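Side-chain contacts in anopheles gambiae adenosine kinase (Anopheles gambiae, PDB 3LOO), which catalyses phosphate transfer from ATP to adenosine, giving AMP and ADP, as a kinase of the pfkB family: residues A344-I347 and C353-E356; Y77-S82 and S86-Q91; R297-Q302 and V335-G340. All blocks are in the same frame, centred on the assembly; numbering follows the deposited sequence.

Contact 1: residues A344-I347 and C353-E356. With B4P (bis(adenosine)-5'-tetraphosphate), chain D.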
loop_
_atom_site.group_PDB
_atom_site.type_symbol
_atom_site.label_atom_id
_atom_site.label_comp_id
_atom_site.label_asym_id
_atom_site.label_seq_id
_atom_site.Cartn_x
_atom_site.Cartn_y
_atom_site.Cartn_z
ATOM N N ALA A 344 11.488 2.950 6.225
ATOM C CA ALA A 344 11.876 2.088 5.129
ATOM C C ALA A 344 13.286 1.526 5.371
ATOM O O ALA A 344 13.523 0.335 5.210
ATOM C CB ALA A 344 11.817 2.847 3.835
ATOM N N ARG A 345 14.206 2.380 5.807
ATOM C CA ARG A 345 15.585 1.946 6.029
ATOM C C ARG A 345 15.733 0.946 7.201
ATOM O O ARG A 345 16.539 0.012 7.111
ATOM C CB ARG A 345 16.520 3.161 6.149
ATOM C CG ARG A 345 16.556 4.018 4.835
ATOM C CD ARG A 345 17.643 5.147 4.824
ATOM N NE ARG A 345 19.000 4.606 4.961
ATOM C CZ ARG A 345 19.644 4.461 6.125
ATOM N NH1 ARG A 345 19.067 4.826 7.263
ATOM N NH2 ARG A 345 20.873 3.958 6.151
ATOM N N GLU A 346 14.934 1.128 8.265
ATOM C CA GLU A 346 14.815 0.142 9.364
ATOM C C GLU A 346 14.314 -1.223 8.888
ATOM O O GLU A 346 14.891 -2.266 9.240
ATOM C CB GLU A 346 13.870 0.642 10.460
ATOM C CG GLU A 346 14.343 1.838 11.261
ATOM C CD GLU A 346 15.657 1.613 11.955
ATOM O OE1 GLU A 346 15.881 0.515 12.492
ATOM O OE2 GLU A 346 16.474 2.552 11.954
ATOM N N ILE A 347 13.243 -1.206 8.094
ATOM C CA ILE A 347 12.610 -2.410 7.574
ATOM C C ILE A 347 13.566 -3.170 6.638
ATOM O O ILE A 347 13.565 -4.410 6.619
ATOM C CB ILE A 347 11.255 -2.060 6.886
ATOM C CG1 ILE A 347 10.134 -1.905 7.930
ATOM C CG2 ILE A 347 10.890 -3.015 5.753
ATOM C CD1 ILE A 347 9.708 -3.194 8.633
ATOM N N CYS A 353 11.932 -8.457 12.443
ATOM C CA CYS A 353 12.537 -8.151 13.761
ATOM C C CYS A 353 12.402 -6.698 14.219
ATOM O O CYS A 353 12.415 -6.412 15.424
ATOM C CB CYS A 353 14.023 -8.521 13.785
ATOM S SG CYS A 353 14.327 -10.281 13.610
ATOM N N THR A 354 12.293 -5.787 13.252
ATOM C CA THR A 354 12.128 -4.361 13.539
ATOM C C THR A 354 10.968 -4.121 14.528
ATOM O O THR A 354 11.073 -3.265 15.410
ATOM C CB THR A 354 11.909 -3.523 12.244
ATOM O OG1 THR A 354 12.455 -4.207 11.106
ATOM C CG2 THR A 354 12.579 -2.153 12.377
ATOM N N PHE A 355 9.893 -4.900 14.384
ATOM C CA PHE A 355 8.670 -4.748 15.189
ATOM C C PHE A 355 8.843 -5.087 16.668
ATOM O O PHE A 355 7.993 -4.726 17.497
ATOM C CB PHE A 355 7.538 -5.582 14.581
ATOM C CG PHE A 355 7.108 -5.088 13.242
ATOM C CD1 PHE A 355 6.260 -3.994 13.134
ATOM C CD2 PHE A 355 7.592 -5.675 12.084
ATOM C CE1 PHE A 355 5.874 -3.517 11.890
ATOM C CE2 PHE A 355 7.222 -5.193 10.835
ATOM C CZ PHE A 355 6.359 -4.117 10.741
ATOM N N GLU A 356 9.941 -5.773 16.983
ATOM C CA GLU A 356 10.277 -6.135 18.352
ATOM C C GLU A 356 11.062 -5.019 19.037
ATOM O O GLU A 356 11.012 -4.876 20.259
ATOM C CB GLU A 356 11.087 -7.418 18.362
ATOM C CG GLU A 356 10.376 -8.602 17.732
ATOM C CD GLU A 356 11.094 -9.909 18.000
ATOM O OE1 GLU A 356 10.425 -10.970 17.986
ATOM O OE2 GLU A 356 12.324 -9.876 18.230
HETATM P PA B4P D . 7.558 -4.402 -2.741
HETATM O O1A B4P D . 8.594 -5.105 -1.877
HETATM O O2A B4P D . 7.475 -4.807 -4.211
HETATM O O3A B4P D . 8.011 -2.862 -2.788
HETATM P PB B4P D . 7.044 -1.694 -2.296
HETATM O O1B B4P D . 6.843 -1.736 -0.780
HETATM O O2B B4P D . 5.845 -1.503 -3.210
HETATM O O3B B4P D . 8.323 -0.690 -2.646
HETATM P PG B4P D . 8.365 0.526 -3.700
HETATM O O1G B4P D . 8.898 0.106 -5.028
HETATM O O2G B4P D . 6.973 1.125 -3.726
HETATM O O3G B4P D . 9.353 1.593 -3.029
HETATM P PD B4P D . 10.841 2.063 -3.439
HETATM O O1D B4P D . 11.587 0.870 -3.912
HETATM O O2D B4P D . 10.831 3.325 -4.254
HETATM O O5E B4P D . 6.096 -4.460 -2.035
HETATM C C5E B4P D . 5.836 -5.736 -1.492
HETATM C C4E B4P D . 4.434 -5.924 -0.988
HETATM O O4E B4P D . 3.445 -5.723 -1.999
HETATM C C3E B4P D . 4.280 -7.367 -0.591
HETATM O O3E B4P D . 4.317 -7.360 0.849
HETATM C C2E B4P D . 2.897 -7.769 -1.092
HETATM O O2E B4P D . 2.051 -8.382 -0.111
HETATM C C1E B4P D . 2.304 -6.453 -1.631
HETATM N N9A B4P D . 1.470 -6.729 -2.815
HETATM C C8A B4P D . 1.859 -7.201 -4.035
HETATM N N7A B4P D . 0.747 -7.313 -4.818
HETATM C C5A B4P D . -0.349 -6.948 -4.089
HETATM C C6A B4P D . -1.727 -6.847 -4.343
HETATM N N6A B4P D . -2.295 -7.199 -5.538
HETATM N N1A B4P D . -2.549 -6.435 -3.345
HETATM C C2A B4P D . -2.057 -6.070 -2.134
HETATM N N3A B4P D . -0.742 -6.145 -1.873
HETATM C C4A B4P D . 0.124 -6.567 -2.830
HETATM O O5F B4P D . 11.388 2.387 -1.968
HETATM C C5F B4P D . 10.631 3.145 -1.031
HETATM C C4F B4P D . 11.623 3.657 0.013
HETATM O O4F B4P D . 12.478 2.608 0.502
HETATM C C3F B4P D . 12.605 4.637 -0.604
HETATM O O3F B4P D . 11.998 5.918 -0.711
HETATM C C2F B4P D . 13.764 4.587 0.373
HETATM O O2F B4P D . 13.506 5.441 1.506
HETATM C C1F B4P D . 13.793 3.104 0.784
HETATM N N9B B4P D . 14.766 2.410 -0.118
HETATM C C8B B4P D . 14.453 1.650 -1.187
HETATM N N7B B4P D . 15.570 1.182 -1.794
HETATM C C5B B4P D . 16.644 1.639 -1.118
HETATM C C6B B4P D . 18.026 1.525 -1.251
HETATM N N6B B4P D . 18.531 0.782 -2.268
HETATM N N1B B4P D . 18.849 2.140 -0.347
HETATM C C2B B4P D . 18.347 2.881 0.673
HETATM N N3B B4P D . 17.004 3.040 0.845
HETATM C C4B B4P D . 16.113 2.455 -0.015
#

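Contact 2: residues Y77-S82 and S86-Q91. With B4P (bis(adenosine)-5'-tetraphosphate), chain D.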
loop_
_atom_site.group_PDB
_atom_site.type_symbol
_atom_site.label_atom_id
_atom_site.label_comp_id
_atom_site.label_asym_id
_atom_site.label_seq_id
_atom_site.Cartn_x
_atom_site.Cartn_y
_atom_site.Cartn_z
ATOM N N TYR A 77 6.984 -17.595 5.138
ATOM C CA TYR A 77 5.686 -16.935 5.247
ATOM C C TYR A 77 5.849 -15.583 5.925
ATOM O O TYR A 77 6.390 -15.505 7.025
ATOM C CB TYR A 77 4.735 -17.791 6.085
ATOM C CG TYR A 77 4.149 -18.999 5.379
ATOM C CD1 TYR A 77 3.787 -18.941 4.014
ATOM C CD2 TYR A 77 3.875 -20.175 6.086
ATOM C CE1 TYR A 77 3.213 -20.052 3.367
ATOM C CE2 TYR A 77 3.299 -21.293 5.442
ATOM C CZ TYR A 77 2.973 -21.219 4.093
ATOM O OH TYR A 77 2.367 -22.293 3.471
ATOM N N ILE A 78 5.370 -14.516 5.291
ATOM C CA ILE A 78 5.492 -13.194 5.885
ATOM C C ILE A 78 4.194 -12.470 5.729
ATOM O O ILE A 78 3.627 -12.444 4.639
ATOM C CB ILE A 78 6.666 -12.343 5.285
ATOM C CG1 ILE A 78 7.955 -13.160 5.227
ATOM C CG2 ILE A 78 6.893 -11.111 6.157
ATOM C CD1 ILE A 78 9.041 -12.621 4.223
ATOM N N ALA A 79 3.703 -11.891 6.817
ATOM C CA ALA A 79 2.447 -11.124 6.741
ATOM C C ALA A 79 2.629 -9.989 5.743
ATOM O O ALA A 79 3.624 -9.289 5.807
ATOM C CB ALA A 79 2.094 -10.578 8.126
ATOM N N GLY A 80 1.724 -9.840 4.784
ATOM C CA GLY A 80 1.868 -8.792 3.754
ATOM C C GLY A 80 0.564 -8.144 3.349
ATOM O O GLY A 80 -0.351 -8.008 4.158
ATOM N N GLY A 81 0.468 -7.769 2.079
ATOM C CA GLY A 81 -0.561 -6.830 1.652
ATOM C C GLY A 81 -0.063 -5.402 1.917
ATOM O O GLY A 81 0.400 -5.060 3.027
ATOM N N SER A 82 -0.104 -4.591 0.873
ATOM C CA SER A 82 0.454 -3.238 0.906
ATOM C C SER A 82 -0.077 -2.363 2.078
ATOM O O SER A 82 0.694 -1.892 2.894
ATOM C CB SER A 82 0.165 -2.549 -0.427
ATOM O OG SER A 82 0.746 -1.261 -0.442
ATOM N N SER A 86 1.688 -1.103 5.674
ATOM C CA SER A 86 1.822 0.305 6.024
ATOM C C SER A 86 1.209 0.606 7.408
ATOM O O SER A 86 1.804 1.308 8.225
ATOM C CB SER A 86 1.203 1.178 4.922
ATOM O OG SER A 86 2.030 1.208 3.753
ATOM N N LEU A 87 0.014 0.084 7.658
ATOM C CA LEU A 87 -0.629 0.271 8.963
ATOM C C LEU A 87 0.147 -0.413 10.122
ATOM O O LEU A 87 0.216 0.137 11.234
ATOM C CB LEU A 87 -2.100 -0.157 8.900
ATOM C CG LEU A 87 -3.049 0.967 8.517
ATOM C CD1 LEU A 87 -2.751 1.651 7.195
ATOM C CD2 LEU A 87 -4.521 0.442 8.542
ATOM N N ARG A 88 0.783 -1.557 9.848
ATOM C CA ARG A 88 1.610 -2.232 10.852
ATOM C C ARG A 88 2.859 -1.389 11.188
ATOM O O ARG A 88 3.177 -1.204 12.371
ATOM C CB ARG A 88 1.973 -3.670 10.418
ATOM C CG ARG A 88 0.760 -4.663 10.366
ATOM C CD ARG A 88 1.170 -6.047 9.773
ATOM N NE ARG A 88 2.379 -6.501 10.478
ATOM C CZ ARG A 88 3.416 -7.131 9.936
ATOM N NH1 ARG A 88 3.445 -7.447 8.643
ATOM N NH2 ARG A 88 4.446 -7.451 10.712
ATOM N N VAL A 89 3.522 -0.853 10.160
ATOM C CA VAL A 89 4.649 0.067 10.369
ATOM C C VAL A 89 4.224 1.335 11.123
ATOM O O VAL A 89 4.877 1.709 12.094
ATOM C CB VAL A 89 5.443 0.365 9.032
ATOM C CG1 VAL A 89 6.548 1.491 9.214
ATOM C CG2 VAL A 89 6.028 -0.947 8.459
ATOM N N ALA A 90 3.136 1.988 10.689
ATOM C CA ALA A 90 2.584 3.115 11.418
ATOM C C ALA A 90 2.258 2.836 12.913
ATOM O O ALA A 90 2.535 3.672 13.781
ATOM C CB ALA A 90 1.332 3.665 10.700
ATOM N N GLN A 91 1.637 1.697 13.204
ATOM C CA GLN A 91 1.368 1.294 14.578
ATOM C C GLN A 91 2.652 1.036 15.402
ATOM O O GLN A 91 2.746 1.405 16.600
ATOM C CB GLN A 91 0.469 0.059 14.564
ATOM C CG GLN A 91 -0.982 0.415 14.388
ATOM C CD GLN A 91 -1.564 1.173 15.604
ATOM O OE1 GLN A 91 -0.974 1.218 16.694
ATOM N NE2 GLN A 91 -2.726 1.733 15.416
HETATM P PA B4P D . 7.558 -4.402 -2.741
HETATM O O1A B4P D . 8.594 -5.105 -1.877
HETATM O O2A B4P D . 7.475 -4.807 -4.211
HETATM O O3A B4P D . 8.011 -2.862 -2.788
HETATM P PB B4P D . 7.044 -1.694 -2.296
HETATM O O1B B4P D . 6.843 -1.736 -0.780
HETATM O O2B B4P D . 5.845 -1.503 -3.210
HETATM O O3B B4P D . 8.323 -0.690 -2.646
HETATM P PG B4P D . 8.365 0.526 -3.700
HETATM O O1G B4P D . 8.898 0.106 -5.028
HETATM O O2G B4P D . 6.973 1.125 -3.726
HETATM O O3G B4P D . 9.353 1.593 -3.029
HETATM P PD B4P D . 10.841 2.063 -3.439
HETATM O O1D B4P D . 11.587 0.870 -3.912
HETATM O O2D B4P D . 10.831 3.325 -4.254
HETATM O O5E B4P D . 6.096 -4.460 -2.035
HETATM C C5E B4P D . 5.836 -5.736 -1.492
HETATM C C4E B4P D . 4.434 -5.924 -0.988
HETATM O O4E B4P D . 3.445 -5.723 -1.999
HETATM C C3E B4P D . 4.280 -7.367 -0.591
HETATM O O3E B4P D . 4.317 -7.360 0.849
HETATM C C2E B4P D . 2.897 -7.769 -1.092
HETATM O O2E B4P D . 2.051 -8.382 -0.111
HETATM C C1E B4P D . 2.304 -6.453 -1.631
HETATM N N9A B4P D . 1.470 -6.729 -2.815
HETATM C C8A B4P D . 1.859 -7.201 -4.035
HETATM N N7A B4P D . 0.747 -7.313 -4.818
HETATM C C5A B4P D . -0.349 -6.948 -4.089
HETATM C C6A B4P D . -1.727 -6.847 -4.343
HETATM N N6A B4P D . -2.295 -7.199 -5.538
HETATM N N1A B4P D . -2.549 -6.435 -3.345
HETATM C C2A B4P D . -2.057 -6.070 -2.134
HETATM N N3A B4P D . -0.742 -6.145 -1.873
HETATM C C4A B4P D . 0.124 -6.567 -2.830
HETATM O O5F B4P D . 11.388 2.387 -1.968
HETATM C C5F B4P D . 10.631 3.145 -1.031
HETATM C C4F B4P D . 11.623 3.657 0.013
HETATM O O4F B4P D . 12.478 2.608 0.502
HETATM C C3F B4P D . 12.605 4.637 -0.604
HETATM O O3F B4P D . 11.998 5.918 -0.711
HETATM C C2F B4P D . 13.764 4.587 0.373
HETATM O O2F B4P D . 13.506 5.441 1.506
HETATM C C1F B4P D . 13.793 3.104 0.784
HETATM N N9B B4P D . 14.766 2.410 -0.118
HETATM C C8B B4P D . 14.453 1.650 -1.187
HETATM N N7B B4P D . 15.570 1.182 -1.794
HETATM C C5B B4P D . 16.644 1.639 -1.118
HETATM C C6B B4P D . 18.026 1.525 -1.251
HETATM N N6B B4P D . 18.531 0.782 -2.268
HETATM N N1B B4P D . 18.849 2.140 -0.347
HETATM C C2B B4P D . 18.347 2.881 0.673
HETATM N N3B B4P D . 17.004 3.040 0.845
HETATM C C4B B4P D . 16.113 2.455 -0.015
HETATM O O HOH W 1 1.155 -6.993 6.618
HETATM O O HOH W 2 0.724 0.980 1.332
#

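Contact 3: residues R297-Q302 and V335-G340. With B4P (bis(adenosine)-5'-tetraphosphate), chain D.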
loop_
_atom_site.group_PDB
_atom_site.type_symbol
_atom_site.label_atom_id
_atom_site.label_comp_id
_atom_site.label_asym_id
_atom_site.label_seq_id
_atom_site.Cartn_x
_atom_site.Cartn_y
_atom_site.Cartn_z
ATOM N N ARG A 297 10.444 19.436 -4.312
ATOM C CA ARG A 297 11.378 19.259 -3.208
ATOM C C ARG A 297 11.867 17.812 -3.128
ATOM O O ARG A 297 11.119 16.881 -3.415
ATOM C CB ARG A 297 10.725 19.717 -1.897
ATOM C CG ARG A 297 10.340 21.203 -1.981
ATOM C CD ARG A 297 9.496 21.666 -0.819
ATOM N NE ARG A 297 10.231 21.561 0.441
ATOM C CZ ARG A 297 9.658 21.610 1.639
ATOM N NH1 ARG A 297 8.339 21.752 1.747
ATOM N NH2 ARG A 297 10.403 21.500 2.729
ATOM N N GLU A 298 13.115 17.643 -2.736
ATOM C CA GLU A 298 13.766 16.347 -2.665
ATOM C C GLU A 298 14.185 16.032 -1.266
ATOM O O GLU A 298 14.663 16.913 -0.548
ATOM C CB GLU A 298 15.040 16.361 -3.479
ATOM C CG GLU A 298 14.815 16.650 -4.912
ATOM C CD GLU A 298 16.110 16.783 -5.663
ATOM O OE1 GLU A 298 17.164 16.330 -5.155
ATOM O OE2 GLU A 298 16.060 17.341 -6.765
ATOM N N PHE A 299 14.045 14.758 -0.903
ATOM C CA PHE A 299 14.548 14.238 0.350
ATOM C C PHE A 299 15.537 13.104 0.089
ATOM O O PHE A 299 15.129 11.967 -0.160
ATOM C CB PHE A 299 13.361 13.766 1.200
ATOM C CG PHE A 299 12.432 14.878 1.574
ATOM C CD1 PHE A 299 11.489 15.354 0.665
ATOM C CD2 PHE A 299 12.515 15.476 2.826
ATOM C CE1 PHE A 299 10.637 16.408 0.995
ATOM C CE2 PHE A 299 11.654 16.530 3.169
ATOM C CZ PHE A 299 10.703 16.989 2.252
ATOM N N PRO A 300 16.846 13.405 0.150
ATOM C CA PRO A 300 17.879 12.411 -0.129
ATOM C C PRO A 300 17.769 11.217 0.799
ATOM O O PRO A 300 17.334 11.367 1.925
ATOM C CB PRO A 300 19.198 13.166 0.146
ATOM C CG PRO A 300 18.827 14.616 0.055
ATOM C CD PRO A 300 17.415 14.707 0.556
ATOM N N VAL A 301 18.153 10.043 0.326
ATOM C CA VAL A 301 18.188 8.844 1.169
ATOM C C VAL A 301 19.607 8.283 1.221
ATOM O O VAL A 301 20.300 8.303 0.216
ATOM C CB VAL A 301 17.166 7.765 0.673
ATOM C CG1 VAL A 301 16.908 7.901 -0.769
ATOM C CG2 VAL A 301 17.599 6.339 1.016
ATOM N N GLN A 302 20.044 7.797 2.382
ATOM C CA GLN A 302 21.322 7.072 2.450
ATOM C C GLN A 302 21.248 5.710 1.769
ATOM O O GLN A 302 20.592 4.792 2.269
ATOM C CB GLN A 302 21.784 6.877 3.887
ATOM C CG GLN A 302 21.611 8.081 4.774
ATOM C CD GLN A 302 22.356 7.896 6.066
ATOM O OE1 GLN A 302 21.777 7.971 7.153
ATOM N NE2 GLN A 302 23.655 7.616 5.956
ATOM N N VAL A 335 8.698 16.387 7.967
ATOM C CA VAL A 335 8.880 15.412 9.031
ATOM C C VAL A 335 8.182 14.078 8.666
ATOM O O VAL A 335 8.681 13.018 8.978
ATOM C CB VAL A 335 8.352 15.964 10.400
ATOM C CG1 VAL A 335 8.346 14.861 11.507
ATOM C CG2 VAL A 335 9.211 17.188 10.829
ATOM N N CYS A 336 7.014 14.145 8.050
ATOM C CA CYS A 336 6.321 12.905 7.631
ATOM C C CYS A 336 7.192 12.116 6.683
ATOM O O CYS A 336 7.330 10.911 6.837
ATOM C CB CYS A 336 4.975 13.223 6.999
ATOM S SG CYS A 336 3.860 13.982 8.201
ATOM N N ILE A 337 7.816 12.810 5.735
ATOM C CA ILE A 337 8.642 12.136 4.720
ATOM C C ILE A 337 9.945 11.580 5.314
ATOM O O ILE A 337 10.366 10.463 4.966
ATOM C CB ILE A 337 8.901 13.044 3.502
ATOM C CG1 ILE A 337 7.573 13.253 2.754
ATOM C CG2 ILE A 337 10.077 12.468 2.577
ATOM C CD1 ILE A 337 7.587 14.367 1.700
ATOM N N LYS A 338 10.585 12.361 6.193
ATOM C CA LYS A 338 11.826 11.890 6.853
ATOM C C LYS A 338 11.532 10.650 7.704
ATOM O O LYS A 338 12.302 9.695 7.698
ATOM C CB LYS A 338 12.470 13.000 7.698
ATOM C CG LYS A 338 13.074 14.142 6.886
ATOM C CD LYS A 338 13.311 15.392 7.744
ATOM C CE LYS A 338 14.300 16.330 7.071
ATOM N NZ LYS A 338 14.226 17.714 7.653
ATOM N N CYS A 339 10.411 10.632 8.420
ATOM C CA CYS A 339 10.041 9.403 9.138
ATOM C C CYS A 339 9.818 8.217 8.187
ATOM O O CYS A 339 10.191 7.088 8.502
ATOM C CB CYS A 339 8.820 9.621 10.027
ATOM S SG CYS A 339 8.444 8.190 11.085
ATOM N N GLY A 340 9.199 8.482 7.029
ATOM C CA GLY A 340 9.007 7.470 5.976
ATOM C C GLY A 340 10.327 6.875 5.524
ATOM O O GLY A 340 10.486 5.659 5.437
HETATM P PA B4P D . 7.558 -4.402 -2.741
HETATM O O1A B4P D . 8.594 -5.105 -1.877
HETATM O O2A B4P D . 7.475 -4.807 -4.211
HETATM O O3A B4P D . 8.011 -2.862 -2.788
HETATM P PB B4P D . 7.044 -1.694 -2.296
HETATM O O1B B4P D . 6.843 -1.736 -0.780
HETATM O O2B B4P D . 5.845 -1.503 -3.210
HETATM O O3B B4P D . 8.323 -0.690 -2.646
HETATM P PG B4P D . 8.365 0.526 -3.700
HETATM O O1G B4P D . 8.898 0.106 -5.028
HETATM O O2G B4P D . 6.973 1.125 -3.726
HETATM O O3G B4P D . 9.353 1.593 -3.029
HETATM P PD B4P D . 10.841 2.063 -3.439
HETATM O O1D B4P D . 11.587 0.870 -3.912
HETATM O O2D B4P D . 10.831 3.325 -4.254
HETATM O O5E B4P D . 6.096 -4.460 -2.035
HETATM C C5E B4P D . 5.836 -5.736 -1.492
HETATM C C4E B4P D . 4.434 -5.924 -0.988
HETATM O O4E B4P D . 3.445 -5.723 -1.999
HETATM C C3E B4P D . 4.280 -7.367 -0.591
HETATM O O3E B4P D . 4.317 -7.360 0.849
HETATM C C2E B4P D . 2.897 -7.769 -1.092
HETATM O O2E B4P D . 2.051 -8.382 -0.111
HETATM C C1E B4P D . 2.304 -6.453 -1.631
HETATM N N9A B4P D . 1.470 -6.729 -2.815
HETATM C C8A B4P D . 1.859 -7.201 -4.035
HETATM N N7A B4P D . 0.747 -7.313 -4.818
HETATM C C5A B4P D . -0.349 -6.948 -4.089
HETATM C C6A B4P D . -1.727 -6.847 -4.343
HETATM N N6A B4P D . -2.295 -7.199 -5.538
HETATM N N1A B4P D . -2.549 -6.435 -3.345
HETATM C C2A B4P D . -2.057 -6.070 -2.134
HETATM N N3A B4P D . -0.742 -6.145 -1.873
HETATM C C4A B4P D . 0.124 -6.567 -2.830
HETATM O O5F B4P D . 11.388 2.387 -1.968
HETATM C C5F B4P D . 10.631 3.145 -1.031
HETATM C C4F B4P D . 11.623 3.657 0.013
HETATM O O4F B4P D . 12.478 2.608 0.502
HETATM C C3F B4P D . 12.605 4.637 -0.604
HETATM O O3F B4P D . 11.998 5.918 -0.711
HETATM C C2F B4P D . 13.764 4.587 0.373
HETATM O O2F B4P D . 13.506 5.441 1.506
HETATM C C1F B4P D . 13.793 3.104 0.784
HETATM N N9B B4P D . 14.766 2.410 -0.118
HETATM C C8B B4P D . 14.453 1.650 -1.187
HETATM N N7B B4P D . 15.570 1.182 -1.794
HETATM C C5B B4P D . 16.644 1.639 -1.118
HETATM C C6B B4P D . 18.026 1.525 -1.251
HETATM N N6B B4P D . 18.531 0.782 -2.268
HETATM N N1B B4P D . 18.849 2.140 -0.347
HETATM C C2B B4P D . 18.347 2.881 0.673
HETATM N N3B B4P D . 17.004 3.040 0.845
HETATM C C4B B4P D . 16.113 2.455 -0.015
#

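Contact 1: residues A344-I347 and C353-E356
I347 on helix 333-350 and T354 in the 3-10 segment that follows it have the nearest CA atoms of the two segments, 6.3 Å apart, across the turn where the chain leaves the helix. The 3-10 turn is closed by a backbone hydrogen bond from E356 N to C353 O (3.0 Å). T354 points at the helix and puts both branches of its side chain there. Its methyl CG2 lies 3.6 Å from CB of E346. Its hydroxyl is next to I347, with OG1 3.8 Å from CD1, and the two side chains cross at about a right angle. That hydroxyl is hydrogen-bonded to the carbonyl of S351. The side chain of E346 meets T354 through its CB, and its carboxylate is in a salt bridge with R350. The chain of I347 starts with CG1 beside the backbone N (chi1 -81°) and bends again at chi2 (-69°). This carries CD1 out to T354 and to the ring of F355, where CD1 is 3.9 Å from CE2. The approach to the ring is oblique. F355 is also held by a cation-pi contact with R88 and an edge-to-face contact with W92, both on helix 82-94. One turn back, A344 CB lies 3.4 Å from the ribose oxygen O4F of the bound bis(adenosine)-5'-tetraphosphate, and R345 NE donates to Q302 O. No hydrogen bond crosses between the two segments. Their contact is van der Waals, while the hydroxyl of T354 and the carboxylate of E346 find their partners in S351 and R350, at the end of the helix and just after it.

Contact 2: residues Y77-S82 and S86-Q91
A79 meets R88 from strand 76-80. Its methyl CB points at the helix and lies 3.4 Å from R88 NH1. Its carbonyl oxygen sits at the edge of the guanidinium, near the plane of that group. R88 runs out from helix 82-94 and bends at chi3 (50°), which turns NH1 toward A79. G80 comes next, and here water 1 takes over the link. The water donates to G80 O and accepts from R88 NH1, at 3.1 Å in each case, and lies in the guanidinium plane. G81 is the N-cap of the helix. Its amide gives a bond of 2.8 Å to the ribose hydroxyl O2E of the bis(adenosine)-5'-tetraphosphate. S82 N donates to the adenine N3A at 3.2 Å. Two successive amides at the helix start thus read the ribose and base of one adenosine. This matches the glycine pair of pfkB kinases, so this half probably marks the adenosine site. S82 O then accepts S86 N (3.1 Å, N-H...O 160°), the i to i+4 bond of the first helical turn. Water 2 donates to both S82 OG and S86 OG. Both hydroxyls also bond to D317, S82 to its carboxylate and S86 to its carbonyl. Strand 76-80 edges the five-stranded sheet and pairs with strand 33-39, G80 with L33 and I78 with D35. A79 and R88 both pack on helix 110-122, while L87 packs on A100 and F102 of strand 100-107, so helix 82-94 lies against the nine-stranded sheet.

Contact 3: residues R297-Q302 and V335-G340
CG of F299 (chi1 -63°) and CG1 of I337 (chi1 -68°) both lie beside the backbone N, anti to the carbonyl carbon. In I337 this sets the CG2 methyl anti to the N, and CG2 is the atom that stands over the F299 ring. The setting is the ribokinase-like fold of the pfkB kinases. Strand 297-299 is an outermost strand of the nine-stranded sheet, and helix 333-350 packs against it. F299 and K338 have the nearest CA atoms, 7.4 Å apart. The main contact is a CH-pi interaction. CG2 of I337 lies over one face of the F299 ring, 3.8 Å from its centroid and 24° off the ring normal. It is shifted toward the rim on the CG side, where CG of F299 is 3.5 Å away. The longer branch of I337 ends near the ring too, with CD1 3.7 Å from F299 CE1. The two side chains cross at about a right angle. K338 adds its aliphatic stem at the exposed margin of the contact, obliquely to the ring, with its CG 4.3 Å from F299 CD2. Its ammonium has a long, weak ion pair with D334. No hydrogen bond joins the segments. L288 of the neighbouring strand 284-290 touches both F299 and I337, and F323 of helix 315-328 also packs on I337, so the pair is buried between sheet and helices. F299 is tied to V286 by backbone hydrogen bonds. Past the strand the chain runs to the second adenosine of the bis(adenosine)-5'-tetraphosphate, where V301 CG2 lies 3.4 Å from N3B and Q302 O 3.4 Å from C2B.

Overall arrangement
Along the chain the order is contact 2, contact 3, contact 1, with 297-302 coming before both helical segments of 333-350. Contacts 1 and 3 share that helix and have centres 17 Å apart. Contacts 1 and 2 lie 11 Å apart and touch, for instance through F355 CZ and V89 CG2, 3.9 Å apart. Contacts 2 and 3 do not touch: their centres are 20 Å apart and their nearest atoms about 7 Å. All three touch the same ligand. Contact 2, where a strand of the smaller sheet passes into a helix lying on the larger one, binds one adenosine through the amides of G81 and S82. Contacts 1 and 3 border the other. The tetraphosphate spans both sites, consistent with a mimic of adenosine and ATP bound together.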